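Local coordinates for putative immunoglobulin-blocking virulence protein (Mycoplasma mycoides subsp. capri, PDB 7ADK) that probably binds host immunoglobulins and blocks their action, contributing to the virulence of this mycoplasma, at residues Y360-D365 / G370-W375; W515-L520 / P584-G589. All coordinates share one frame; numbering follows the deposited sequence.

Interaction 1: residues Y360-D365 / G370-W375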
loop_
_atom_site.group_PDB
_atom_site.type_symbol
_atom_site.label_atom_id
_atom_site.label_comp_id
_atom_site.label_asym_id
_atom_site.label_seq_id
_atom_site.Cartn_x
_atom_site.Cartn_y
_atom_site.Cartn_z
ATOM N N TYR A 360 10.931 -31.766 -12.552
ATOM C CA TYR A 360 10.943 -30.629 -11.634
ATOM C C TYR A 360 10.826 -29.280 -12.352
ATOM O O TYR A 360 11.370 -29.084 -13.440
ATOM C CB TYR A 360 12.211 -30.666 -10.779
ATOM C CG TYR A 360 12.495 -32.029 -10.188
ATOM C CD1 TYR A 360 11.566 -32.637 -9.324
ATOM C CD2 TYR A 360 13.661 -32.721 -10.559
ATOM C CE1 TYR A 360 11.801 -33.932 -8.845
ATOM C CE2 TYR A 360 13.891 -34.024 -10.093
ATOM C CZ TYR A 360 12.956 -34.633 -9.236
ATOM O OH TYR A 360 13.161 -35.884 -8.777
ATOM N N SER A 361 10.163 -28.316 -11.722
ATOM C CA SER A 361 10.207 -26.906 -12.114
ATOM C C SER A 361 11.569 -26.286 -11.810
ATOM O O SER A 361 12.275 -26.723 -10.901
ATOM C CB SER A 361 9.101 -26.134 -11.404
ATOM O OG SER A 361 9.270 -26.177 -10.016
ATOM N N ARG A 362 11.971 -25.255 -12.554
ATOM C CA ARG A 362 13.237 -24.561 -12.297
ATOM C C ARG A 362 13.145 -23.636 -11.087
ATOM O O ARG A 362 12.120 -23.004 -10.857
ATOM C CB ARG A 362 13.682 -23.789 -13.535
ATOM C CG ARG A 362 13.860 -24.692 -14.760
ATOM C CD ARG A 362 14.546 -23.949 -15.892
ATOM N NE ARG A 362 13.868 -22.693 -16.227
ATOM C CZ ARG A 362 14.436 -21.566 -16.579
ATOM N NH1 ARG A 362 13.713 -20.559 -16.900
ATOM N NH2 ARG A 362 15.714 -21.381 -16.610
ATOM N N SER A 363 14.234 -23.547 -10.328
ATOM C CA SER A 363 14.389 -22.623 -9.194
ATOM C C SER A 363 14.368 -21.167 -9.643
ATOM O O SER A 363 14.767 -20.871 -10.761
ATOM C CB SER A 363 15.708 -22.924 -8.482
ATOM O OG SER A 363 16.015 -21.970 -7.494
ATOM N N SER A 364 14.012 -20.236 -8.762
ATOM C CA SER A 364 14.083 -18.793 -9.013
ATOM C C SER A 364 15.474 -18.306 -9.451
ATOM O O SER A 364 15.564 -17.439 -10.313
ATOM C CB SER A 364 13.640 -18.061 -7.750
ATOM O OG SER A 364 13.818 -16.670 -7.846
ATOM N N ASP A 365 16.563 -18.866 -8.912
ATOM C CA ASP A 365 17.943 -18.553 -9.324
ATOM C C ASP A 365 18.269 -19.093 -10.723
ATOM O O ASP A 365 18.930 -18.411 -11.505
ATOM C CB ASP A 365 18.960 -19.083 -8.300
ATOM C CG ASP A 365 19.172 -18.213 -7.048
ATOM O OD1 ASP A 365 18.473 -17.194 -6.855
ATOM O OD2 ASP A 365 20.068 -18.546 -6.236
ATOM N N GLY A 370 18.919 -17.687 -16.188
ATOM C CA GLY A 370 18.642 -18.319 -17.469
ATOM C C GLY A 370 19.344 -19.660 -17.666
ATOM O O GLY A 370 19.869 -19.905 -18.749
ATOM N N THR A 371 19.397 -20.517 -16.639
ATOM C CA THR A 371 20.106 -21.797 -16.656
ATOM C C THR A 371 19.155 -22.985 -16.553
ATOM O O THR A 371 18.037 -22.892 -16.052
ATOM C CB THR A 371 21.212 -21.863 -15.599
ATOM O OG1 THR A 371 20.640 -21.870 -14.346
ATOM C CG2 THR A 371 22.201 -20.711 -15.694
ATOM N N TYR A 372 19.556 -24.122 -17.117
ATOM C CA TYR A 372 18.713 -25.297 -17.347
ATOM C C TYR A 372 19.473 -26.601 -17.025
ATOM O O TYR A 372 20.641 -26.719 -17.399
ATOM C CB TYR A 372 18.230 -25.299 -18.802
ATOM C CG TYR A 372 17.260 -24.196 -19.179
ATOM C CD1 TYR A 372 17.721 -22.940 -19.614
ATOM C CD2 TYR A 372 15.883 -24.446 -19.123
ATOM C CE1 TYR A 372 16.812 -21.932 -19.972
ATOM C CE2 TYR A 372 14.973 -23.450 -19.495
ATOM C CZ TYR A 372 15.428 -22.185 -19.908
ATOM O OH TYR A 372 14.514 -21.241 -20.245
ATOM N N PRO A 373 18.855 -27.609 -16.385
ATOM C CA PRO A 373 19.510 -28.881 -16.099
ATOM C C PRO A 373 20.076 -29.575 -17.347
ATOM O O PRO A 373 19.375 -29.806 -18.320
ATOM C CB PRO A 373 18.456 -29.737 -15.405
ATOM C CG PRO A 373 17.436 -28.749 -14.880
ATOM C CD PRO A 373 17.507 -27.593 -15.854
ATOM N N GLY A 374 21.353 -29.947 -17.336
ATOM C CA GLY A 374 22.019 -30.564 -18.489
ATOM C C GLY A 374 22.532 -29.595 -19.553
ATOM O O GLY A 374 23.051 -30.042 -20.569
ATOM N N TRP A 375 22.453 -28.290 -19.314
ATOM C CA TRP A 375 23.006 -27.236 -20.156
ATOM C C TRP A 375 24.034 -26.431 -19.375
ATOM O O TRP A 375 23.934 -26.308 -18.155
ATOM C CB TRP A 375 21.882 -26.331 -20.663
ATOM C CG TRP A 375 20.900 -27.013 -21.555
ATOM C CD1 TRP A 375 19.903 -27.826 -21.151
ATOM C CD2 TRP A 375 20.849 -27.025 -23.009
ATOM N NE1 TRP A 375 19.254 -28.352 -22.244
ATOM C CE2 TRP A 375 19.797 -27.892 -23.418
ATOM C CE3 TRP A 375 21.570 -26.368 -24.024
ATOM C CZ2 TRP A 375 19.484 -28.096 -24.762
ATOM C CZ3 TRP A 375 21.261 -26.566 -25.376
ATOM C CH2 TRP A 375 20.222 -27.431 -25.749
#
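R362 and Y372 face each other with their CA atoms 7.5 Å apart, one in the extended lead-in to helix 364-369 and the other in the extended segment that leaves it. S363 is the N-cap of this short helix, its OG accepting a weak bond from D365 N, and a Schellman motif closes the other end with G370 at C-prime in positive phi. The R362 side chain spans the gap between the two ends. Its chain bends at chi3 (-53°), which lays the guanidinium flat on one face of the Y372 ring: the planes are within 2° of each other, and CZ stands 3.9 Å from the ring centroid, a cation-pi stack displaced toward the rim. CD lies over the CD2 side of the ring, whereas NH1 reaches out toward the hydroxyl, which is hydrogen-bonded to E478. The rest of the guanidinium is also gripped, NE by a salt bridge to D532 and NH1 by the hydroxyl of Y505, so its rotation should be well fixed. The remaining guanidinium nitrogen, NH2, sits 3.4 Å from Y372 CZ and donates to T371 O at 2.8 Å; that oxygen lies in the guanidinium plane, while NH2 itself stands above the carbonyl plane.

Interaction 2: residues W515-L520 / P584-G589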
loop_
_atom_site.group_PDB
_atom_site.type_symbol
_atom_site.label_atom_id
_atom_site.label_comp_id
_atom_site.label_asym_id
_atom_site.label_seq_id
_atom_site.Cartn_x
_atom_site.Cartn_y
_atom_site.Cartn_z
ATOM N N TRP A 515 -3.591 -8.870 -13.313
ATOM C CA TRP A 515 -2.723 -9.471 -14.326
ATOM C C TRP A 515 -3.640 -9.954 -15.439
ATOM O O TRP A 515 -4.531 -10.774 -15.201
ATOM C CB TRP A 515 -1.891 -10.646 -13.785
ATOM C CG TRP A 515 -0.608 -10.300 -13.107
ATOM C CD1 TRP A 515 -0.313 -10.515 -11.807
ATOM C CD2 TRP A 515 0.595 -9.733 -13.697
ATOM N NE1 TRP A 515 0.950 -10.046 -11.531
ATOM C CE2 TRP A 515 1.526 -9.494 -12.650
ATOM C CE3 TRP A 515 0.990 -9.378 -15.003
ATOM C CZ2 TRP A 515 2.720 -8.811 -12.873
ATOM C CZ3 TRP A 515 2.227 -8.755 -15.245
ATOM C CH2 TRP A 515 3.071 -8.438 -14.175
ATOM N N SER A 516 -3.424 -9.477 -16.662
ATOM C CA SER A 516 -4.258 -9.834 -17.810
ATOM C C SER A 516 -3.414 -10.301 -18.986
ATOM O O SER A 516 -2.271 -9.885 -19.136
ATOM C CB SER A 516 -5.080 -8.643 -18.268
ATOM O OG SER A 516 -5.731 -7.957 -17.236
ATOM N N TYR A 517 -4.002 -11.082 -19.874
ATOM C CA TYR A 517 -3.481 -11.307 -21.212
ATOM C C TYR A 517 -4.615 -11.128 -22.210
ATOM O O TYR A 517 -5.786 -11.349 -21.896
ATOM C CB TYR A 517 -2.794 -12.676 -21.313
ATOM C CG TYR A 517 -3.688 -13.895 -21.187
ATOM C CD1 TYR A 517 -4.095 -14.325 -19.921
ATOM C CD2 TYR A 517 -4.089 -14.620 -22.323
ATOM C CE1 TYR A 517 -4.884 -15.476 -19.771
ATOM C CE2 TYR A 517 -4.895 -15.763 -22.182
ATOM C CZ TYR A 517 -5.278 -16.207 -20.902
ATOM O OH TYR A 517 -5.975 -17.355 -20.755
ATOM N N ASN A 518 -4.272 -10.718 -23.423
ATOM C CA ASN A 518 -5.198 -10.812 -24.537
ATOM C C ASN A 518 -5.119 -12.245 -25.081
ATOM O O ASN A 518 -4.040 -12.665 -25.489
ATOM C CB ASN A 518 -4.861 -9.734 -25.575
ATOM C CG ASN A 518 -5.949 -9.562 -26.612
ATOM O OD1 ASN A 518 -6.565 -10.507 -27.056
ATOM N ND2 ASN A 518 -6.222 -8.359 -27.027
ATOM N N PRO A 519 -6.209 -13.028 -25.127
ATOM C CA PRO A 519 -6.113 -14.398 -25.603
ATOM C C PRO A 519 -5.731 -14.494 -27.083
ATOM O O PRO A 519 -5.041 -15.429 -27.466
ATOM C CB PRO A 519 -7.464 -15.012 -25.279
ATOM C CG PRO A 519 -8.426 -13.834 -25.264
ATOM C CD PRO A 519 -7.562 -12.714 -24.704
ATOM N N LEU A 520 -6.035 -13.483 -27.896
ATOM C CA LEU A 520 -5.613 -13.403 -29.294
ATOM C C LEU A 520 -4.102 -13.171 -29.462
ATOM O O LEU A 520 -3.547 -13.554 -30.483
ATOM C CB LEU A 520 -6.412 -12.291 -29.983
ATOM C CG LEU A 520 -7.935 -12.478 -29.928
ATOM C CD1 LEU A 520 -8.616 -11.197 -30.367
ATOM C CD2 LEU A 520 -8.375 -13.620 -30.831
ATOM N N PRO A 584 -2.543 -26.371 -19.643
ATOM C CA PRO A 584 -2.519 -25.761 -18.312
ATOM C C PRO A 584 -2.617 -24.232 -18.250
ATOM O O PRO A 584 -3.177 -23.692 -17.307
ATOM C CB PRO A 584 -1.202 -26.202 -17.697
ATOM C CG PRO A 584 -0.824 -27.470 -18.440
ATOM C CD PRO A 584 -1.395 -27.243 -19.829
ATOM N N PHE A 585 -2.076 -23.499 -19.225
ATOM C CA PHE A 585 -2.082 -22.026 -19.196
ATOM C C PHE A 585 -3.492 -21.454 -19.345
ATOM O O PHE A 585 -3.867 -20.484 -18.691
ATOM C CB PHE A 585 -1.160 -21.456 -20.283
ATOM C CG PHE A 585 -1.036 -19.944 -20.239
ATOM C CD1 PHE A 585 -1.882 -19.131 -21.015
ATOM C CD2 PHE A 585 -0.109 -19.342 -19.373
ATOM C CE1 PHE A 585 -1.793 -17.739 -20.926
ATOM C CE2 PHE A 585 -0.025 -17.949 -19.288
ATOM C CZ PHE A 585 -0.864 -17.145 -20.066
ATOM N N PHE A 586 -4.315 -22.063 -20.194
ATOM C CA PHE A 586 -5.691 -21.626 -20.448
ATOM C C PHE A 586 -6.685 -22.024 -19.349
ATOM O O PHE A 586 -7.863 -21.693 -19.435
ATOM C CB PHE A 586 -6.120 -22.071 -21.849
ATOM C CG PHE A 586 -5.269 -21.438 -22.922
ATOM C CD1 PHE A 586 -5.264 -20.049 -23.093
ATOM C CD2 PHE A 586 -4.385 -22.217 -23.670
ATOM C CE1 PHE A 586 -4.412 -19.448 -24.029
ATOM C CE2 PHE A 586 -3.514 -21.620 -24.585
ATOM C CZ PHE A 586 -3.528 -20.235 -24.776
ATOM N N GLN A 587 -6.214 -22.674 -18.287
ATOM C CA GLN A 587 -7.030 -23.081 -17.146
ATOM C C GLN A 587 -7.065 -22.060 -16.006
ATOM O O GLN A 587 -7.801 -22.231 -15.044
ATOM C CB GLN A 587 -6.570 -24.452 -16.653
ATOM C CG GLN A 587 -6.912 -25.521 -17.695
ATOM C CD GLN A 587 -6.110 -26.797 -17.557
ATOM O OE1 GLN A 587 -5.489 -27.096 -16.555
ATOM N NE2 GLN A 587 -6.118 -27.619 -18.569
ATOM N N GLY A 588 -6.298 -20.980 -16.069
ATOM C CA GLY A 588 -6.172 -20.050 -14.949
ATOM C C GLY A 588 -5.467 -20.655 -13.731
ATOM O O GLY A 588 -4.752 -21.645 -13.843
ATOM N N GLY A 589 -5.656 -20.064 -12.553
ATOM C CA GLY A 589 -4.938 -20.411 -11.320
ATOM C C GLY A 589 -5.365 -21.681 -10.571
ATOM O O GLY A 589 -4.715 -22.050 -9.616
#
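Y517 meets F585 and F586 through its ring and hydroxyl, with no hydrogen bond between the two segments. The CB of Y517 points at 584-589, and a chi1 of 67° places CG between the backbone N and the carbonyl carbon. Beyond it, CD2 comes within 4.1 Å of F585 CE1, and the same phenylalanine atom is met by Y517 CE1, by CE2 and, most closely, by CZ at 3.8 Å. F585 CE1 therefore sits over the centre of the Y517 ring, 3.7 Å above its plane, in an edge-to-face pair with centroids 5.0 Å apart and planes at 59°. Y517 belongs to the short, weakly bonded strand 516-517, an edge strand, within this chain, of a five-stranded parallel sheet; its backbone bonds to A555 of the next strand, and F551 adds another edge-to-face partner for its ring. Just past the strand an Asx turn, N518 OD1 to L520 N, leads into a 3-10 segment. On the tyrosine ring, CE2 also lies 4.2 Å from F586 CE1, and at the tip OH approaches F586 CD1 at 3.6 Å. With CG anti to the backbone N (chi1 -176°), the end of F585 comes near Y517. Its CD1 in turn lies 3.9 Å above the F586 ring plane, toward the rim; M575 of helix 567-579 also touches the F586 side chain.

Overall arrangement
The two buried contacts follow one another along the chain, 360-375 closing before 515-589 opens. The centres of interactions 1 and 2 are about 23 Å apart and the nearest atoms of interactions 1 and 2 about 12 Å, so they do not touch. Interaction 1 spans the ends of helix 364-369 and leads directly into strand 375-379 of the mixed eight-stranded sheet. Interaction 2 lies at one edge strand, 516-517, of the separate five-stranded parallel sheet. Strand 502-506 of the mixed sheet relates them: its Y505 bonds to R362, and its L504 packs against F585. The same sheet thus flanks both contacts, which place a helix-capping loop and the edge of a second sheet beside it.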